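PDB 6ANY: Bm4233, isoform b from Brugia malayi, which probably binds sterols or related lipids as a secreted venom allergen-like protein of the CAP superfamily in a filarial parasite. Local coordinates for residues Q19-R24 with M46-W51; N57-W62 with I163-P168; M40-N45 with G181-T186. All coordinates share one frame; numbering follows the deposited sequence.

Contact 1. Residues Q19-R24 with M46-W51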
loop_
_atom_site.group_PDB
_atom_site.type_symbol
_atom_site.label_atom_id
_atom_site.label_comp_id
_atom_site.label_asym_id
_atom_site.label_seq_id
_atom_site.Cartn_x
_atom_site.Cartn_y
_atom_site.Cartn_z
ATOM N N GLN A 19 -5.679 6.485 -4.215
ATOM C CA GLN A 19 -4.623 7.083 -3.372
ATOM C C GLN A 19 -3.259 6.371 -3.487
ATOM O O GLN A 19 -2.230 7.015 -3.657
ATOM C CB GLN A 19 -5.026 7.177 -1.867
ATOM C CG GLN A 19 -3.906 7.668 -0.958
ATOM C CD GLN A 19 -4.219 7.499 0.527
ATOM O OE1 GLN A 19 -4.453 6.367 0.984
ATOM N NE2 GLN A 19 -4.226 8.598 1.282
ATOM N N ASN A 20 -3.256 5.065 -3.346
ATOM C CA ASN A 20 -1.991 4.303 -3.357
ATOM C C ASN A 20 -1.314 4.424 -4.742
ATOM O O ASN A 20 -0.126 4.554 -4.803
ATOM C CB ASN A 20 -2.247 2.842 -2.983
ATOM C CG ASN A 20 -1.000 2.132 -2.431
ATOM O OD1 ASN A 20 -1.168 1.126 -1.704
ATOM N ND2 ASN A 20 0.252 2.577 -2.825
ATOM N N ASN A 21 -2.097 4.498 -5.818
ATOM C CA ASN A 21 -1.562 4.604 -7.164
ATOM C C ASN A 21 -1.085 6.017 -7.408
ATOM O O ASN A 21 -0.088 6.229 -8.093
ATOM C CB ASN A 21 -2.564 4.238 -8.230
ATOM C CG ASN A 21 -2.713 2.783 -8.424
ATOM O OD1 ASN A 21 -1.756 1.995 -8.194
ATOM N ND2 ASN A 21 -3.921 2.373 -8.789
ATOM N N LYS A 22 -1.800 6.997 -6.896
ATOM C CA LYS A 22 -1.293 8.383 -6.921
ATOM C C LYS A 22 0.070 8.533 -6.218
ATOM O O LYS A 22 1.007 9.152 -6.763
ATOM C CB LYS A 22 -2.281 9.343 -6.285
ATOM C CG LYS A 22 -1.745 10.761 -6.140
ATOM C CD LYS A 22 -2.903 11.688 -5.757
ATOM C CE LYS A 22 -2.494 13.142 -5.501
ATOM N NZ LYS A 22 -3.618 14.093 -5.741
ATOM N N PHE A 23 0.174 7.952 -5.020
ATOM C CA PHE A 23 1.443 7.917 -4.325
ATOM C C PHE A 23 2.536 7.327 -5.183
ATOM O O PHE A 23 3.622 7.878 -5.254
ATOM C CB PHE A 23 1.348 7.151 -2.996
ATOM C CG PHE A 23 0.653 7.911 -1.882
ATOM C CD1 PHE A 23 0.695 9.290 -1.810
ATOM C CD2 PHE A 23 0.002 7.230 -0.886
ATOM C CE1 PHE A 23 0.067 9.979 -0.768
ATOM C CE2 PHE A 23 -0.629 7.888 0.165
ATOM C CZ PHE A 23 -0.581 9.263 0.243
ATOM N N ARG A 24 2.242 6.188 -5.791
ATOM C CA ARG A 24 3.211 5.481 -6.588
ATOM C C ARG A 24 3.666 6.291 -7.754
ATOM O O ARG A 24 4.856 6.380 -8.012
ATOM C CB ARG A 24 2.637 4.149 -7.036
ATOM C CG ARG A 24 2.773 3.104 -5.942
ATOM C CD ARG A 24 1.752 2.003 -6.088
ATOM N NE ARG A 24 2.181 0.925 -6.974
ATOM C CZ ARG A 24 2.927 -0.124 -6.632
ATOM N NH1 ARG A 24 3.305 -0.316 -5.369
ATOM N NH2 ARG A 24 3.197 -1.064 -7.554
ATOM N N MET A 46 6.774 0.493 -12.352
ATOM C CA MET A 46 6.007 0.505 -11.095
ATOM C C MET A 46 4.588 0.108 -11.506
ATOM O O MET A 46 3.944 0.813 -12.259
ATOM C CB MET A 46 6.063 1.882 -10.453
ATOM C CG MET A 46 5.093 2.139 -9.309
ATOM S SD MET A 46 5.756 1.408 -7.798
ATOM C CE MET A 46 6.924 2.600 -7.322
ATOM N N LEU A 47 4.124 -1.045 -11.017
ATOM C CA LEU A 47 2.809 -1.574 -11.408
ATOM C C LEU A 47 1.631 -0.779 -10.842
ATOM O O LEU A 47 1.680 -0.290 -9.693
ATOM C CB LEU A 47 2.682 -3.060 -11.022
ATOM C CG LEU A 47 3.707 -3.976 -11.705
ATOM C CD1 LEU A 47 3.616 -5.416 -11.229
ATOM C CD2 LEU A 47 3.624 -3.869 -13.253
ATOM N N LEU A 48 0.571 -0.676 -11.641
ATOM C CA LEU A 48 -0.638 -0.032 -11.224
ATOM C C LEU A 48 -1.470 -1.020 -10.345
ATOM O O LEU A 48 -1.862 -2.105 -10.770
ATOM C CB LEU A 48 -1.428 0.423 -12.421
ATOM C CG LEU A 48 -2.572 1.418 -12.172
ATOM C CD1 LEU A 48 -2.792 2.364 -13.342
ATOM C CD2 LEU A 48 -3.879 0.701 -11.990
ATOM N N LEU A 49 -1.699 -0.640 -9.105
ATOM C CA LEU A 49 -2.449 -1.515 -8.175
ATOM C C LEU A 49 -3.888 -1.748 -8.604
ATOM O O LEU A 49 -4.553 -0.851 -9.047
ATOM C CB LEU A 49 -2.408 -0.999 -6.739
ATOM C CG LEU A 49 -1.053 -0.751 -6.129
ATOM C CD1 LEU A 49 -1.219 -0.222 -4.695
ATOM C CD2 LEU A 49 -0.209 -2.017 -6.127
ATOM N N LYS A 50 -4.333 -3.000 -8.523
ATOM C CA LYS A 50 -5.726 -3.363 -8.796
ATOM C C LYS A 50 -6.298 -3.868 -7.465
ATOM O O LYS A 50 -5.604 -4.549 -6.686
ATOM C CB LYS A 50 -5.797 -4.527 -9.789
ATOM C CG LYS A 50 -5.128 -4.337 -11.153
ATOM C CD LYS A 50 -5.880 -3.328 -11.985
ATOM C CE LYS A 50 -7.200 -3.936 -12.405
ATOM N NZ LYS A 50 -8.085 -3.018 -13.166
ATOM N N TRP A 51 -7.571 -3.603 -7.241
ATOM C CA TRP A 51 -8.303 -4.139 -6.151
ATOM C C TRP A 51 -8.563 -5.595 -6.328
ATOM O O TRP A 51 -9.069 -6.033 -7.395
ATOM C CB TRP A 51 -9.630 -3.410 -5.949
ATOM C CG TRP A 51 -10.263 -3.743 -4.599
ATOM C CD1 TRP A 51 -11.179 -4.682 -4.383
ATOM C CD2 TRP A 51 -9.960 -3.181 -3.299
ATOM N NE1 TRP A 51 -11.493 -4.780 -3.044
ATOM C CE2 TRP A 51 -10.798 -3.818 -2.371
ATOM C CE3 TRP A 51 -9.137 -2.153 -2.850
ATOM C CZ2 TRP A 51 -10.812 -3.497 -1.024
ATOM C CZ3 TRP A 51 -9.177 -1.833 -1.495
ATOM C CH2 TRP A 51 -10.009 -2.520 -0.608
#

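Contact 2. Residues N57-W62 with I163-P168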
loop_
_atom_site.group_PDB
_atom_site.type_symbol
_atom_site.label_atom_id
_atom_site.label_comp_id
_atom_site.label_asym_id
_atom_site.label_seq_id
_atom_site.Cartn_x
_atom_site.Cartn_y
_atom_site.Cartn_z
ATOM N N ASN A 57 -11.048 -10.162 1.255
ATOM C CA ASN A 57 -11.627 -11.175 2.138
ATOM C C ASN A 57 -10.647 -11.639 3.251
ATOM O O ASN A 57 -11.060 -11.796 4.427
ATOM C CB ASN A 57 -12.185 -12.405 1.343
ATOM C CG ASN A 57 -13.388 -12.044 0.448
ATOM O OD1 ASN A 57 -14.010 -11.006 0.641
ATOM N ND2 ASN A 57 -13.645 -12.847 -0.606
ATOM N N SER A 58 -9.377 -11.848 2.927
ATOM C CA SER A 58 -8.452 -12.277 3.939
ATOM C C SER A 58 -8.162 -11.125 4.918
ATOM O O SER A 58 -8.040 -11.347 6.150
ATOM C CB SER A 58 -7.141 -12.806 3.358
ATOM O OG SER A 58 -6.617 -11.867 2.458
ATOM N N ALA A 59 -8.032 -9.916 4.388
ATOM C CA ALA A 59 -7.783 -8.726 5.226
ATOM C C ALA A 59 -8.943 -8.427 6.153
ATOM O O ALA A 59 -8.741 -8.102 7.306
ATOM C CB ALA A 59 -7.525 -7.546 4.356
ATOM N N GLN A 60 -10.161 -8.533 5.630
ATOM C CA GLN A 60 -11.389 -8.364 6.419
ATOM C C GLN A 60 -11.489 -9.412 7.525
ATOM O O GLN A 60 -11.862 -9.058 8.659
ATOM C CB GLN A 60 -12.655 -8.452 5.518
ATOM C CG GLN A 60 -13.902 -8.042 6.220
ATOM C CD GLN A 60 -13.848 -6.620 6.715
ATOM O OE1 GLN A 60 -13.647 -5.736 5.936
ATOM N NE2 GLN A 60 -14.013 -6.398 8.015
ATOM N N ARG A 61 -11.148 -10.674 7.224
ATOM C CA ARG A 61 -11.209 -11.701 8.253
ATOM C C ARG A 61 -10.357 -11.314 9.441
ATOM O O ARG A 61 -10.783 -11.545 10.578
ATOM C CB ARG A 61 -10.866 -13.123 7.788
ATOM C CG ARG A 61 -12.013 -13.767 6.990
ATOM C CD ARG A 61 -11.692 -15.212 6.586
ATOM N NE ARG A 61 -10.630 -15.277 5.562
ATOM C CZ ARG A 61 -10.810 -15.357 4.225
ATOM N NH1 ARG A 61 -12.016 -15.381 3.662
ATOM N NH2 ARG A 61 -9.760 -15.406 3.433
ATOM N N TRP A 62 -9.179 -10.711 9.163
ATOM C CA TRP A 62 -8.310 -10.299 10.201
ATOM C C TRP A 62 -8.773 -9.067 10.936
ATOM O O TRP A 62 -8.769 -9.073 12.151
ATOM C CB TRP A 62 -6.858 -10.186 9.726
ATOM C CG TRP A 62 -5.964 -9.833 10.829
ATOM C CD1 TRP A 62 -5.287 -8.678 10.988
ATOM C CD2 TRP A 62 -5.718 -10.616 11.997
ATOM N NE1 TRP A 62 -4.592 -8.705 12.173
ATOM C CE2 TRP A 62 -4.814 -9.893 12.797
ATOM C CE3 TRP A 62 -6.109 -11.910 12.398
ATOM C CZ2 TRP A 62 -4.304 -10.383 13.981
ATOM C CZ3 TRP A 62 -5.622 -12.395 13.606
ATOM C CH2 TRP A 62 -4.729 -11.630 14.383
ATOM N N ILE A 163 -6.938 -3.039 7.770
ATOM C CA ILE A 163 -5.954 -4.035 7.370
ATOM C C ILE A 163 -5.901 -4.093 5.835
ATOM O O ILE A 163 -6.899 -4.217 5.179
ATOM C CB ILE A 163 -6.317 -5.451 7.889
ATOM C CG1 ILE A 163 -6.663 -5.439 9.404
ATOM C CG2 ILE A 163 -5.220 -6.428 7.531
ATOM C CD1 ILE A 163 -5.568 -5.101 10.340
ATOM N N CYS A 164 -4.711 -3.982 5.281
ATOM C CA CYS A 164 -4.529 -4.102 3.836
ATOM C C CYS A 164 -3.577 -5.245 3.571
ATOM O O CYS A 164 -2.531 -5.357 4.248
ATOM C CB CYS A 164 -4.063 -2.795 3.214
ATOM S SG CYS A 164 -5.282 -1.495 3.015
ATOM N N HIS A 165 -3.958 -6.075 2.605
ATOM C CA HIS A 165 -3.148 -7.167 2.039
ATOM C C HIS A 165 -2.689 -6.896 0.615
ATOM O O HIS A 165 -3.436 -6.367 -0.211
ATOM C CB HIS A 165 -3.926 -8.465 2.063
ATOM C CG HIS A 165 -4.029 -9.059 3.429
ATOM N ND1 HIS A 165 -4.769 -10.185 3.700
ATOM C CD2 HIS A 165 -3.451 -8.701 4.595
ATOM C CE1 HIS A 165 -4.633 -10.507 4.967
ATOM N NE2 HIS A 165 -3.820 -9.634 5.528
ATOM N N TYR A 166 -1.451 -7.280 0.332
ATOM C CA TYR A 166 -0.796 -6.948 -0.950
ATOM C C TYR A 166 -0.232 -8.179 -1.574
ATOM O O TYR A 166 0.332 -9.016 -0.877
ATOM C CB TYR A 166 0.342 -5.959 -0.739
ATOM C CG TYR A 166 -0.026 -4.717 0.085
ATOM C CD1 TYR A 166 -0.203 -4.792 1.446
ATOM C CD2 TYR A 166 -0.198 -3.485 -0.527
ATOM C CE1 TYR A 166 -0.540 -3.665 2.186
ATOM C CE2 TYR A 166 -0.548 -2.391 0.176
ATOM C CZ TYR A 166 -0.713 -2.466 1.534
ATOM O OH TYR A 166 -1.033 -1.279 2.150
ATOM N N SER A 167 -0.352 -8.298 -2.892
ATOM C CA SER A 167 0.198 -9.445 -3.607
ATOM C C SER A 167 0.689 -9.051 -4.996
ATOM O O SER A 167 -0.001 -8.340 -5.726
ATOM C CB SER A 167 -0.845 -10.560 -3.715
ATOM O OG SER A 167 -0.353 -11.647 -4.478
ATOM N N PRO A 168 1.884 -9.511 -5.359
ATOM C CA PRO A 168 2.697 -10.354 -4.484
ATOM C C PRO A 168 3.287 -9.533 -3.350
ATOM O O PRO A 168 3.359 -8.307 -3.431
ATOM C CB PRO A 168 3.808 -10.846 -5.412
ATOM C CG PRO A 168 3.940 -9.770 -6.432
ATOM C CD PRO A 168 2.552 -9.236 -6.643
#

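Contact 3. Residues M40-N45 with G181-T186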
loop_
_atom_site.group_PDB
_atom_site.type_symbol
_atom_site.label_atom_id
_atom_site.label_comp_id
_atom_site.label_asym_id
_atom_site.label_seq_id
_atom_site.Cartn_x
_atom_site.Cartn_y
_atom_site.Cartn_z
ATOM N N MET A 40 13.105 11.294 -4.003
ATOM C CA MET A 40 13.290 9.909 -4.312
ATOM C C MET A 40 13.532 9.767 -5.784
ATOM O O MET A 40 13.113 10.612 -6.544
ATOM C CB MET A 40 12.062 9.126 -3.864
ATOM C CG MET A 40 11.989 9.018 -2.336
ATOM S SD MET A 40 13.145 7.781 -1.641
ATOM C CE MET A 40 12.412 6.214 -2.028
ATOM N N PRO A 41 14.221 8.704 -6.190
ATOM C CA PRO A 41 14.661 8.607 -7.593
ATOM C C PRO A 41 13.503 8.265 -8.489
ATOM O O PRO A 41 12.598 7.580 -8.059
ATOM C CB PRO A 41 15.675 7.442 -7.571
ATOM C CG PRO A 41 15.442 6.715 -6.283
ATOM C CD PRO A 41 14.947 7.747 -5.336
ATOM N N ARG A 42 13.554 8.720 -9.718
ATOM C CA ARG A 42 12.578 8.343 -10.732
ATOM C C ARG A 42 12.600 6.854 -10.992
ATOM O O ARG A 42 13.653 6.239 -10.918
ATOM C CB ARG A 42 12.752 9.136 -12.034
ATOM C CG ARG A 42 12.289 10.585 -11.899
ATOM C CD ARG A 42 12.697 11.468 -13.095
ATOM N NE ARG A 42 11.833 11.291 -14.252
ATOM C CZ ARG A 42 10.694 11.940 -14.470
ATOM N NH1 ARG A 42 10.254 12.818 -13.591
ATOM N NH2 ARG A 42 9.997 11.721 -15.586
ATOM N N GLY A 43 11.412 6.288 -11.212
ATOM C CA GLY A 43 11.207 4.876 -11.347
ATOM C C GLY A 43 10.498 4.422 -12.604
ATOM O O GLY A 43 9.780 5.217 -13.229
ATOM N N LYS A 44 10.769 3.162 -12.996
ATOM C CA LYS A 44 10.124 2.522 -14.144
ATOM C C LYS A 44 9.580 1.205 -13.700
ATOM O O LYS A 44 9.906 0.694 -12.589
ATOM C CB LYS A 44 11.075 2.350 -15.320
ATOM C CG LYS A 44 12.136 1.275 -15.106
ATOM C CD LYS A 44 13.082 1.215 -16.276
ATOM C CE LYS A 44 13.622 -0.183 -16.435
ATOM N NZ LYS A 44 14.931 -0.106 -17.184
ATOM N N ASN A 45 8.703 0.667 -14.516
ATOM C CA ASN A 45 8.005 -0.588 -14.213
ATOM C C ASN A 45 7.277 -0.638 -12.829
ATOM O O ASN A 45 7.174 -1.684 -12.217
ATOM C CB ASN A 45 8.931 -1.781 -14.383
ATOM C CG ASN A 45 9.268 -2.050 -15.834
ATOM O OD1 ASN A 45 8.447 -1.897 -16.702
ATOM N ND2 ASN A 45 10.495 -2.442 -16.078
ATOM N N GLY A 181 14.476 4.228 -13.232
ATOM C CA GLY A 181 14.256 4.493 -14.639
ATOM C C GLY A 181 13.301 5.628 -14.826
ATOM O O GLY A 181 13.035 6.428 -13.922
ATOM N N GLU A 182 12.714 5.675 -15.998
ATOM C CA GLU A 182 11.685 6.676 -16.325
ATOM C C GLU A 182 10.260 6.057 -16.299
ATOM O O GLU A 182 10.040 4.915 -16.756
ATOM C CB GLU A 182 12.049 7.228 -17.710
ATOM C CG GLU A 182 11.380 8.518 -18.062
ATOM C CD GLU A 182 11.988 9.766 -17.402
ATOM O OE1 GLU A 182 11.541 10.863 -17.837
ATOM O OE2 GLU A 182 12.870 9.652 -16.503
ATOM N N PRO A 183 9.267 6.804 -15.795
ATOM C CA PRO A 183 7.895 6.344 -15.913
ATOM C C PRO A 183 7.499 6.062 -17.376
ATOM O O PRO A 183 7.930 6.758 -18.278
ATOM C CB PRO A 183 7.098 7.495 -15.308
ATOM C CG PRO A 183 8.061 8.138 -14.361
ATOM C CD PRO A 183 9.312 8.123 -15.142
ATOM N N CYS A 184 6.676 5.045 -17.591
ATOM C CA CYS A 184 6.293 4.657 -18.934
ATOM C C CYS A 184 5.458 5.785 -19.650
ATOM O O CYS A 184 4.581 6.475 -19.040
ATOM C CB CYS A 184 5.506 3.349 -18.892
ATOM S SG CYS A 184 3.843 3.469 -18.165
ATOM N N LYS A 185 5.792 5.982 -20.912
ATOM C CA LYS A 185 5.116 6.893 -21.800
ATOM C C LYS A 185 4.304 6.157 -22.857
ATOM O O LYS A 185 3.366 6.726 -23.402
ATOM C CB LYS A 185 6.120 7.809 -22.472
ATOM C CG LYS A 185 6.556 8.953 -21.564
ATOM C CD LYS A 185 8.049 9.245 -21.697
ATOM C CE LYS A 185 8.395 10.042 -22.906
ATOM N NZ LYS A 185 8.707 11.438 -22.509
ATOM N N THR A 186 4.697 4.916 -23.144
ATOM C CA THR A 186 4.025 4.135 -24.116
ATOM C C THR A 186 4.057 2.658 -23.702
ATOM O O THR A 186 4.869 2.265 -22.889
ATOM C CB THR A 186 4.679 4.336 -25.519
ATOM O OG1 THR A 186 3.899 3.589 -26.421
ATOM C CG2 THR A 186 6.088 3.805 -25.605
#

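Contact 1. Residues Q19-R24 with M46-W51
The carbonyl oxygen of Leu47 is gripped side-on by Arg24, whose NE and NH2 both donate to this one atom. The NH2 bond to Leu47 O measures 2.7 Å and the NE bond to the same oxygen 3.0 Å, with the oxygen close to the guanidinium plane. NE approaches nearly along the C=O axis, whereas NH2 comes in at 129°, tilted a little from the carbonyl plane. The guanidinium is sandwiched: Met46 SD sits 3.4 Å from Arg24 CZ, over the centre of one face, and Leu49 CD2 covers the centre of the opposite face. NH1 donates to the carbonyls of Met138 and Trp140, so the buried group is held at its edges by backbone oxygens. The contact ties helix 10-28 of the CAP domain to the irregular chain that runs into edge strand 50-51 of its central sheet. One turn back, Asn21 bonds the backbone of Leu49 with both ends of its amide. OD1 accepts a hydrogen bond from Leu49 N at 2.8 Å on a lone pair, while ND2 gives an almost straight bond of 3.3 Å to Leu49 O. Asn21 CG, beside the backbone N (chi1 -80°), faces segment 46-51, and Leu48 CD2 lies 3.6 Å from Asn21 ND2 as the side chains cross at about a right angle. Leu49 CD1 presses on the amide of Asn20, 3.3 Å from CG, while Asn20 ND2 donates to Met138 O.

Contact 2. Residues N57-W62 with I163-P168
Helix 57-62 and strand 163-167 run roughly antiparallel, their axes 7.3 Å apart at closest approach and 149° between their directions, with Ala59 and Ile163 nearest in the backbone. The methyl CB of Ala59 lies over the face of the His165 imidazole, 4.0 Å from the ring centroid and 15° off its normal, a CH-pi contact; Ala59 CA covers the same ring nearer its rim. In the plane of that ring, His165 ND1 donates to Ser58 OG at 2.8 Å. The serine oxygen stands between the backbone N and the carbonyl carbon (chi1 52°), and it also bonds to Leu55 O one turn earlier in the helix. NE2 of the histidine is bonded to Glu81 OE2, so the imidazole is held from both nitrogens. Further along the helix, Ile163 CD1 meets the edge of the Trp62 indole, 3.6 Å from CD1 of the pyrrole part, while Trp62 NE1 donates to Gly69 O. Ile163 straddles the carbonyl oxygen of Ala59, with CB 3.6 Å from Ala59 O; CG2 faces Ala59 CB, and CG1 carries CD1 to the indole. This is helix-on-sheet packing within the alpha-beta-alpha sandwich of the CAP fold, and His165 to Pro168 lie in a C-H-Y-x-P-x-G-N stretch that matches the CAP2 signature of the family. Helix 53-63 covers one face of the sheet, where strand 159-167 lies between strands 145-153 and 80-87. Cys164 points away from helix 53-63, and it and Tyr166 touch Trp107 of helix 99-108; Cys164 is disulfide-bonded to Cys148 on the adjacent strand.

Contact 3. Residues M40-N45 with G181-T186
Segments 40-45 and 181-186 meet in largely extended conformations, with the CA atoms of Gly43 and Gly181 only 4.5 Å apart. The pairing continues from the two-stranded antiparallel sheet of 43-44 with 179-180, but across these residues it is held by a single backbone bond, from Gly181 N to Arg42 O at 3.2 Å. Its N-H points almost straight at the oxygen, yet the donor stands well above the carbonyl plane. Past this bond regular pairing ends: Pro183 has no N-H to offer, and its ring instead lies against Gly43 O, with CD 3.5 Å from that oxygen. Side chains reinforce the junction on the outside. Arg42 and Glu182 form a salt bridge in which NE donates to OE2 at 3.0 Å and NH2 makes a weak bond to OE1 at 2.9 Å. The carboxylate lies at the guanidinium edge, but the two planes are turned 46° from each other, and NE meets OE2 from above the carboxylate plane. Glu182 CG is anti to the backbone N (chi1 -163°), and a bend at chi2 brings the carboxylate back to the arginine. Pro183 CG lies loosely over one face of the Arg42 guanidinium, with Pro183 CD 3.7 Å from Arg42 NH2. The aliphatic part of Lys44 touches Gly181, its CD 3.8 Å from Gly181 CA, and its CB lies close to Glu182 O. Cys184, disulfide-bonded to Cys195, ties segment 181-186 to the cysteine-rich C-terminal part. Because Arg42 and Glu182 are exposed, solvent probably screens their charges, and the salt bridge would then act together with the backbone bond and the contacts of glycine and proline in joining the segments.

Overall arrangement
Contacts 1 and 2 are buried and share the central sheet of the CAP domain: contact 1 brings helix 10-28 to the approach of edge strand 50-51, and contact 2 sets the next helix, 53-63, on an inner strand. They touch where Asn20 packs against Tyr166. Contact 3 lies nearer the surface, on the opposite side of the chain's centre from contact 2, and joins segment 40-45 to the disulfide-bonded C-terminal region. That segment runs directly into 46-51 of contact 1. Chemistry follows place: polar side chains bond to main-chain atoms in contact 1, a histidine is held by polar side chains, with apolar packing beside it, in contact 2, and an exposed ion pair marks contact 3.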